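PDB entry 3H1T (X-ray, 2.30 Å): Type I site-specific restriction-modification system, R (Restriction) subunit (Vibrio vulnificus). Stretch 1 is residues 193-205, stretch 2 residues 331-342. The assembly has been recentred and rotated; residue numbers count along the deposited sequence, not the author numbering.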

ATOM      1  N   SER A 193      12.494  -1.521 -15.254  1.00 32.91           N
ATOM      2  CA  SER A 193      12.390  -0.190 -15.848  1.00 36.40           C
ATOM      3  C   SER A 193      13.766   0.464 -15.981  1.00 37.19           C
ATOM      4  O   SER A 193      14.124   0.986 -17.040  1.00 35.62           O
ATOM      5  CB  SER A 193      11.504   0.715 -14.987  1.00 49.26           C
ATOM      6  OG  SER A 193      10.144   0.329 -15.059  1.00 54.67           O
ATOM      7  N   VAL A 194      14.523   0.445 -14.891  1.00 42.00           N
ATOM      8  CA  VAL A 194      15.853   1.027 -14.855  1.00 41.87           C
ATOM      9  C   VAL A 194      16.767   0.348 -15.861  1.00 40.61           C
ATOM     10  O   VAL A 194      17.508   1.006 -16.584  1.00 41.37           O
ATOM     11  CB  VAL A 194      16.454   0.905 -13.435  1.00 38.52           C
ATOM     12  CG1 VAL A 194      17.878   1.385 -13.424  1.00 37.74           C
ATOM     13  CG2 VAL A 194      15.623   1.721 -12.470  1.00 36.66           C
ATOM     14  N   LEU A 195      16.693  -0.972 -15.932  1.00 47.45           N
ATOM     15  CA  LEU A 195      17.536  -1.699 -16.866  1.00 47.94           C
ATOM     16  C   LEU A 195      17.195  -1.379 -18.317  1.00 48.80           C
ATOM     17  O   LEU A 195      18.049  -1.536 -19.190  1.00 51.00           O
ATOM     18  CB  LEU A 195      17.435  -3.212 -16.632  1.00 36.45           C
ATOM     19  CG  LEU A 195      17.830  -3.671 -15.215  1.00 37.12           C
ATOM     20  CD1 LEU A 195      17.780  -5.203 -15.113  1.00 33.44           C
ATOM     21  CD2 LEU A 195      19.227  -3.164 -14.888  1.00 35.06           C
ATOM     22  N   GLN A 196      15.969  -0.920 -18.574  1.00 39.11           N
ATOM     23  CA  GLN A 196      15.527  -0.585 -19.938  1.00 38.17           C
ATOM     24  C   GLN A 196      15.841   0.874 -20.288  1.00 38.39           C
ATOM     25  O   GLN A 196      15.587   1.334 -21.406  1.00 37.52           O
ATOM     26  CB  GLN A 196      14.018  -0.796 -20.082  1.00 44.71           C
ATOM     27  CG  GLN A 196      13.511  -2.156 -19.675  1.00 46.77           C
ATOM     28  CD  GLN A 196      11.999  -2.215 -19.701  1.00 48.28           C
ATOM     29  OE1 GLN A 196      11.322  -1.419 -19.049  1.00 48.86           O
ATOM     30  NE2 GLN A 196      11.458  -3.163 -20.449  1.00 49.26           N
ATOM     31  N   GLY A 197      16.367   1.601 -19.311  1.00 38.50           N
ATOM     32  CA  GLY A 197      16.709   2.988 -19.533  1.00 38.62           C
ATOM     33  C   GLY A 197      15.593   3.997 -19.329  1.00 38.04           C
ATOM     34  O   GLY A 197      15.622   5.078 -19.916  1.00 38.52           O
ATOM     35  N   LYS A 198      14.598   3.655 -18.518  1.00 32.88           N
ATOM     36  CA  LYS A 198      13.508   4.577 -18.210  1.00 33.47           C
ATOM     37  C   LYS A 198      13.983   5.414 -17.037  1.00 34.47           C
ATOM     38  O   LYS A 198      13.991   4.950 -15.894  1.00 34.89           O
ATOM     39  CB  LYS A 198      12.239   3.803 -17.830  1.00 51.66           C
ATOM     40  CG  LYS A 198      11.350   3.479 -19.006  1.00 54.87           C
ATOM     41  CD  LYS A 198      10.499   2.230 -18.792  1.00 57.69           C
ATOM     42  CE  LYS A 198      10.756   1.240 -19.919  1.00 58.46           C
ATOM     43  NZ  LYS A 198      11.236   1.985 -21.125  1.00 60.16           N
ATOM     44  N   LYS A 199      14.390   6.642 -17.322  1.00 41.93           N
ATOM     45  CA  LYS A 199      14.895   7.540 -16.300  1.00 44.01           C
ATOM     46  C   LYS A 199      13.819   8.172 -15.423  1.00 43.95           C
ATOM     47  O   LYS A 199      14.118   9.049 -14.618  1.00 43.93           O
ATOM     48  CB  LYS A 199      15.746   8.632 -16.974  1.00 62.85           C
ATOM     49  CG  LYS A 199      17.103   8.144 -17.493  1.00 64.90           C
ATOM     50  CD  LYS A 199      17.521   8.888 -18.745  1.00 69.34           C
ATOM     51  CE  LYS A 199      16.675   8.462 -19.940  1.00 71.91           C
ATOM     52  NZ  LYS A 199      17.028   9.194 -21.204  1.00 72.67           N
ATOM     53  N   ARG A 200      12.578   7.715 -15.519  1.00 39.71           N
ATOM     54  CA  ARG A 200      11.523   8.348 -14.730  1.00 38.93           C
ATOM     55  C   ARG A 200      10.341   7.371 -14.554  1.00 38.24           C
ATOM     56  O   ARG A 200       9.551   7.207 -15.486  1.00 38.56           O
ATOM     57  CB  ARG A 200      11.086   9.622 -15.499  1.00 50.65           C
ATOM     58  CG  ARG A 200      10.590  10.843 -14.685  1.00 54.03           C
ATOM     59  CD  ARG A 200      11.720  11.805 -14.232  1.00 56.13           C
ATOM     60  NE  ARG A 200      12.132  12.831 -15.209  1.00 60.15           N
ATOM     61  CZ  ARG A 200      11.352  13.804 -15.700  1.00 60.12           C
ATOM     62  NH1 ARG A 200      10.081  13.907 -15.332  1.00 58.45           N
ATOM     63  NH2 ARG A 200      11.857  14.703 -16.543  1.00 59.44           N
ATOM     64  N   SER A 201      10.206   6.720 -13.394  1.00 38.45           N
ATOM     65  CA  SER A 201       9.092   5.772 -13.182  1.00 38.16           C
ATOM     66  C   SER A 201       8.211   6.045 -11.956  1.00 37.31           C
ATOM     67  O   SER A 201       8.682   6.536 -10.925  1.00 36.45           O
ATOM     68  CB  SER A 201       9.600   4.328 -13.044  1.00 41.52           C
ATOM     69  OG  SER A 201      10.644   4.017 -13.944  1.00 43.91           O
ATOM     70  N   LEU A 202       6.934   5.686 -12.057  1.00 39.42           N
ATOM     71  CA  LEU A 202       6.009   5.895 -10.945  1.00 38.39           C
ATOM     72  C   LEU A 202       5.382   4.591 -10.417  1.00 37.66           C
ATOM     73  O   LEU A 202       5.085   3.665 -11.184  1.00 36.66           O
ATOM     74  CB  LEU A 202       4.896   6.861 -11.368  1.00 32.37           C
ATOM     75  CG  LEU A 202       3.960   7.339 -10.253  1.00 33.82           C
ATOM     76  CD1 LEU A 202       4.785   8.001  -9.136  1.00 32.79           C
ATOM     77  CD2 LEU A 202       2.936   8.321 -10.833  1.00 33.79           C
ATOM     78  N   ILE A 203       5.197   4.527  -9.099  1.00 31.60           N
ATOM     79  CA  ILE A 203       4.589   3.379  -8.438  1.00 29.65           C
ATOM     80  C   ILE A 203       3.519   3.907  -7.497  1.00 28.70           C
ATOM     81  O   ILE A 203       3.794   4.776  -6.679  1.00 30.21           O
ATOM     82  CB  ILE A 203       5.597   2.611  -7.577  1.00 27.86           C
ATOM     83  CG1 ILE A 203       6.826   2.252  -8.403  1.00 27.44           C
ATOM     84  CG2 ILE A 203       4.945   1.363  -7.030  1.00 28.56           C
ATOM     85  CD1 ILE A 203       7.987   1.757  -7.584  1.00 25.82           C
ATOM     86  N   THR A 204       2.303   3.392  -7.616  1.00 28.73           N
ATOM     87  CA  THR A 204       1.218   3.811  -6.745  1.00 29.51           C
ATOM     88  C   THR A 204       0.851   2.660  -5.817  1.00 28.81           C
ATOM     89  O   THR A 204       0.512   1.562  -6.262  1.00 27.39           O
ATOM     90  CB  THR A 204      -0.035   4.217  -7.542  1.00 26.84           C
ATOM     91  OG1 THR A 204       0.322   5.193  -8.522  1.00 27.27           O
ATOM     92  CG2 THR A 204      -1.088   4.804  -6.608  1.00 25.45           C
HETATM   93  N   MSE A 205       0.940   2.917  -4.521  1.00 27.82           N
HETATM   94  CA  MSE A 205       0.618   1.914  -3.523  1.00 28.96           C
HETATM   95  C   MSE A 205      -0.178   2.571  -2.403  1.00 27.98           C
HETATM   96  O   MSE A 205       0.209   3.622  -1.895  1.00 28.53           O
HETATM   97  CB  MSE A 205       1.898   1.302  -2.945  1.00 20.35           C
HETATM   98  CG  MSE A 205       2.671   0.352  -3.867  1.00 28.45           C
HETATM   99 SE   MSE A 205       4.328  -0.283  -3.040  1.00 45.49          SE
HETATM  100  CE  MSE A 205       3.624  -1.797  -2.091  1.00 31.60           C
ATOM    101  N   PRO A 331      21.031  13.453 -14.813  1.00 75.76           N
ATOM    102  CA  PRO A 331      20.308  12.320 -15.392  1.00 75.23           C
ATOM    103  C   PRO A 331      20.233  11.137 -14.428  1.00 72.91           C
ATOM    104  O   PRO A 331      20.320   9.981 -14.857  1.00 74.81           O
ATOM    105  CB  PRO A 331      21.137  11.964 -16.638  1.00 62.90           C
ATOM    106  CG  PRO A 331      22.375  12.938 -16.600  1.00 62.43           C
ATOM    107  CD  PRO A 331      22.453  13.382 -15.174  1.00 62.42           C
ATOM    108  N   ALA A 332      20.091  11.396 -13.135  1.00 55.11           N
ATOM    109  CA  ALA A 332      20.004  10.279 -12.198  1.00 50.94           C
ATOM    110  C   ALA A 332      18.656   9.609 -12.419  1.00 48.15           C
ATOM    111  O   ALA A 332      17.642  10.295 -12.602  1.00 48.14           O
ATOM    112  CB  ALA A 332      20.120  10.781 -10.755  1.00 40.08           C
ATOM    113  N   PHE A 333      18.638   8.277 -12.439  1.00 35.51           N
ATOM    114  CA  PHE A 333      17.375   7.568 -12.625  1.00 31.64           C
ATOM    115  C   PHE A 333      16.498   7.979 -11.457  1.00 30.68           C
ATOM    116  O   PHE A 333      16.986   8.128 -10.333  1.00 28.87           O
ATOM    117  CB  PHE A 333      17.555   6.047 -12.609  1.00 31.90           C
ATOM    118  CG  PHE A 333      17.946   5.459 -13.937  1.00 34.11           C
ATOM    119  CD1 PHE A 333      19.273   5.479 -14.362  1.00 33.56           C
ATOM    120  CD2 PHE A 333      16.989   4.868 -14.763  1.00 35.33           C
ATOM    121  CE1 PHE A 333      19.654   4.915 -15.583  1.00 35.34           C
ATOM    122  CE2 PHE A 333      17.356   4.294 -16.007  1.00 36.90           C
ATOM    123  CZ  PHE A 333      18.694   4.319 -16.413  1.00 37.73           C
ATOM    124  N   GLN A 334      15.207   8.160 -11.715  1.00 37.44           N
ATOM    125  CA  GLN A 334      14.288   8.581 -10.668  1.00 38.25           C
ATOM    126  C   GLN A 334      13.035   7.721 -10.532  1.00 38.90           C
ATOM    127  O   GLN A 334      12.286   7.552 -11.500  1.00 39.23           O
ATOM    128  CB  GLN A 334      13.892  10.041 -10.918  1.00 39.71           C
ATOM    129  CG  GLN A 334      15.058  11.022 -10.790  1.00 39.92           C
ATOM    130  CD  GLN A 334      14.720  12.406 -11.291  1.00 39.46           C
ATOM    131  OE1 GLN A 334      13.563  12.833 -11.236  1.00 41.28           O
ATOM    132  NE2 GLN A 334      15.730  13.129 -11.773  1.00 40.45           N
ATOM    133  N   ILE A 335      12.804   7.182  -9.334  1.00 35.45           N
ATOM    134  CA  ILE A 335      11.612   6.367  -9.072  1.00 35.32           C
ATOM    135  C   ILE A 335      10.730   7.087  -8.069  1.00 33.21           C
ATOM    136  O   ILE A 335      11.123   7.332  -6.921  1.00 34.35           O
ATOM    137  CB  ILE A 335      11.930   4.943  -8.464  1.00 46.51           C
ATOM    138  CG1 ILE A 335      12.449   4.004  -9.547  1.00 46.61           C
ATOM    139  CG2 ILE A 335      10.664   4.323  -7.856  1.00 47.12           C
ATOM    140  CD1 ILE A 335      13.779   4.402 -10.042  1.00 50.54           C
ATOM    141  N   GLY A 336       9.533   7.431  -8.501  1.00 26.56           N
ATOM    142  CA  GLY A 336       8.616   8.099  -7.613  1.00 27.75           C
ATOM    143  C   GLY A 336       7.533   7.163  -7.103  1.00 28.89           C
ATOM    144  O   GLY A 336       7.003   6.314  -7.832  1.00 28.65           O
HETATM  145  N   MSE A 337       7.202   7.298  -5.827  1.00 32.37           N
HETATM  146  CA  MSE A 337       6.159   6.482  -5.239  1.00 30.28           C
HETATM  147  C   MSE A 337       5.102   7.446  -4.722  1.00 31.74           C
HETATM  148  O   MSE A 337       5.430   8.512  -4.205  1.00 30.04           O
HETATM  149  CB  MSE A 337       6.721   5.626  -4.105  1.00 44.07           C
HETATM  150  CG  MSE A 337       7.982   4.855  -4.486  1.00 48.93           C
HETATM  151 SE   MSE A 337       8.398   3.388  -3.308  1.00 59.34          SE
HETATM  152  CE  MSE A 337       9.020   4.363  -1.746  1.00 56.32           C
ATOM    153  N   THR A 338       3.833   7.079  -4.880  1.00 32.03           N
ATOM    154  CA  THR A 338       2.732   7.913  -4.429  1.00 31.54           C
ATOM    155  C   THR A 338       1.681   6.993  -3.843  1.00 29.24           C
ATOM    156  O   THR A 338       1.638   5.814  -4.178  1.00 31.28           O
ATOM    157  CB  THR A 338       2.146   8.745  -5.605  1.00 36.97           C
ATOM    158  OG1 THR A 338       1.216   9.711  -5.093  1.00 39.60           O
ATOM    159  CG2 THR A 338       1.446   7.848  -6.617  1.00 37.26           C
ATOM    160  N   ALA A 339       0.842   7.511  -2.957  1.00 29.38           N
ATOM    161  CA  ALA A 339      -0.182   6.683  -2.331  1.00 30.38           C
ATOM    162  C   ALA A 339      -1.588   6.903  -2.898  1.00 28.80           C
ATOM    163  O   ALA A 339      -2.524   6.203  -2.538  1.00 28.11           O
ATOM    164  CB  ALA A 339      -0.180   6.924  -0.819  1.00 36.88           C
ATOM    165  N   THR A 340      -1.732   7.867  -3.793  1.00 29.73           N
ATOM    166  CA  THR A 340      -3.030   8.147  -4.383  1.00 30.37           C
ATOM    167  C   THR A 340      -2.928   8.019  -5.901  1.00 28.10           C
ATOM    168  O   THR A 340      -1.903   8.362  -6.486  1.00 26.74           O
ATOM    169  CB  THR A 340      -3.511   9.564  -3.969  1.00 50.04           C
ATOM    170  OG1 THR A 340      -2.683  10.550  -4.580  1.00 57.66           O
ATOM    171  CG2 THR A 340      -3.378   9.741  -2.457  1.00 52.68           C
ATOM    172  N   PRO A 341      -3.983   7.499  -6.559  1.00 24.09           N
ATOM    173  CA  PRO A 341      -3.978   7.327  -8.014  1.00 20.37           C
ATOM    174  C   PRO A 341      -4.242   8.645  -8.739  1.00 22.29           C
ATOM    175  O   PRO A 341      -4.557   9.646  -8.113  1.00 23.21           O
ATOM    176  CB  PRO A 341      -5.092   6.325  -8.231  1.00 21.08           C
ATOM    177  CG  PRO A 341      -6.112   6.793  -7.250  1.00 20.31           C
ATOM    178  CD  PRO A 341      -5.263   7.033  -5.991  1.00 21.59           C
ATOM    179  N   LEU A 342      -4.103   8.642 -10.061  1.00 28.52           N
ATOM    180  CA  LEU A 342      -4.325   9.844 -10.857  1.00 28.90           C
ATOM    181  C   LEU A 342      -5.755  10.335 -10.690  1.00 31.63           C
ATOM    182  O   LEU A 342      -6.698   9.660 -11.097  1.00 30.84           O
ATOM    183  CB  LEU A 342      -4.088   9.566 -12.342  1.00 26.88           C
ATOM    184  CG  LEU A 342      -3.730  10.769 -13.233  1.00 25.40           C
ATOM    185  CD1 LEU A 342      -3.980  10.392 -14.671  1.00 23.67           C
ATOM    186  CD2 LEU A 342      -4.564  11.994 -12.870  1.00 24.52           C
TER
HETATM  187  O   HOH W   1      13.475   5.062 -13.483  1.00 38.40           O

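What ties the two stretches together most firmly? They run side by side as parallel β-strands, and six backbone hydrogen bonds join them. Gln334 N donates to Lys199 O at 3.2 Å, and Ser201 N to Gln334 O at 2.9 Å. The ladder continues with Gly336 N to Ser201 O at 2.7 Å and Ile203 N to Gly336 O at 2.8 Å, then with Thr338 N to Ile203 O at 2.9 Å and Met205 N to Thr338 O at 3.0 Å. Donation alternates between the strands, and each of Ser201, Ile203, Gln334, Gly336 and Thr338 uses both its N and its O across the gap, as parallel pairing requires. Weaker CA-H...O contacts fill in between, such as Leu202 CA to Gly336 O and Met337 CA to Ile203 O, both 3.3 Å.

Does water add to the polar contact? One water sits where the strands begin to pair. It donates to Lys198 O at 2.5 Å and, weakly, to Gln334 O at 3.4 Å, and it lies 3.1 Å from Ser201 OG in a further hydrogen bond. The small hydroxyl side chain of Ser201 thus reaches a polar partner while remaining buried, and the water links the loop before the strand to the neighbouring stretch.

How is the Phe333 ring held? Phe333 has the largest area covered by the other stretch, and its side chain, with chi1 at -85°, brings the ring between two aliphatic groups. Val194 CG1 lies over one face, 3.9 Å from the ring centroid, and Lys199 CG over the opposite face, 4.2 Å from the centroid. Both make CH-pi contacts. The branched Val194 offers a compact methyl at the end of the helix, whereas Lys199 supplies the methylene part of a chain whose end leads away. At the ring edge, Lys198 O approaches Phe333 CD2 at 3.2 Å. The helix ends in a Schellman motif, and Gly197 has a positive phi of 86° that would jam a CB against the preceding carbonyl oxygen.

What packs on the two faces of the sheet? Ser201, Ile203, Ile335 and Met337 share one face. There Ile203 CD1 meets Ile335 CG2 at 3.7 Å, and Val194 CG2 reaches Ile335 CD1 at 4.1 Å, so Ile335 packs against Ile203 in the neighbouring strand with CG2 and against Val194 of the helix with CD1. Selenomethionine Met337 touches this cluster through its CG, 4.4 Å from Ile203 CD1, while its end leads away. Leu202, Thr204 and Thr338 lie on the other face. Gly336 leaves room here: Leu202 CD1 comes within 3.1 Å of Gly336 O, and an ideal CB on the glycine would stand 3.5 Å from that same methyl. Farther along, Thr204 OG1 lies 3.5 Å from Thr338 CG2, and Thr204 CG2 is 3.7 Å from Thr340 O. The hydroxyls of both strand threonines are hydrogen-bonded elsewhere in the structure, which suits them to their buried positions. Altogether, 878 Å² is buried between the stretches.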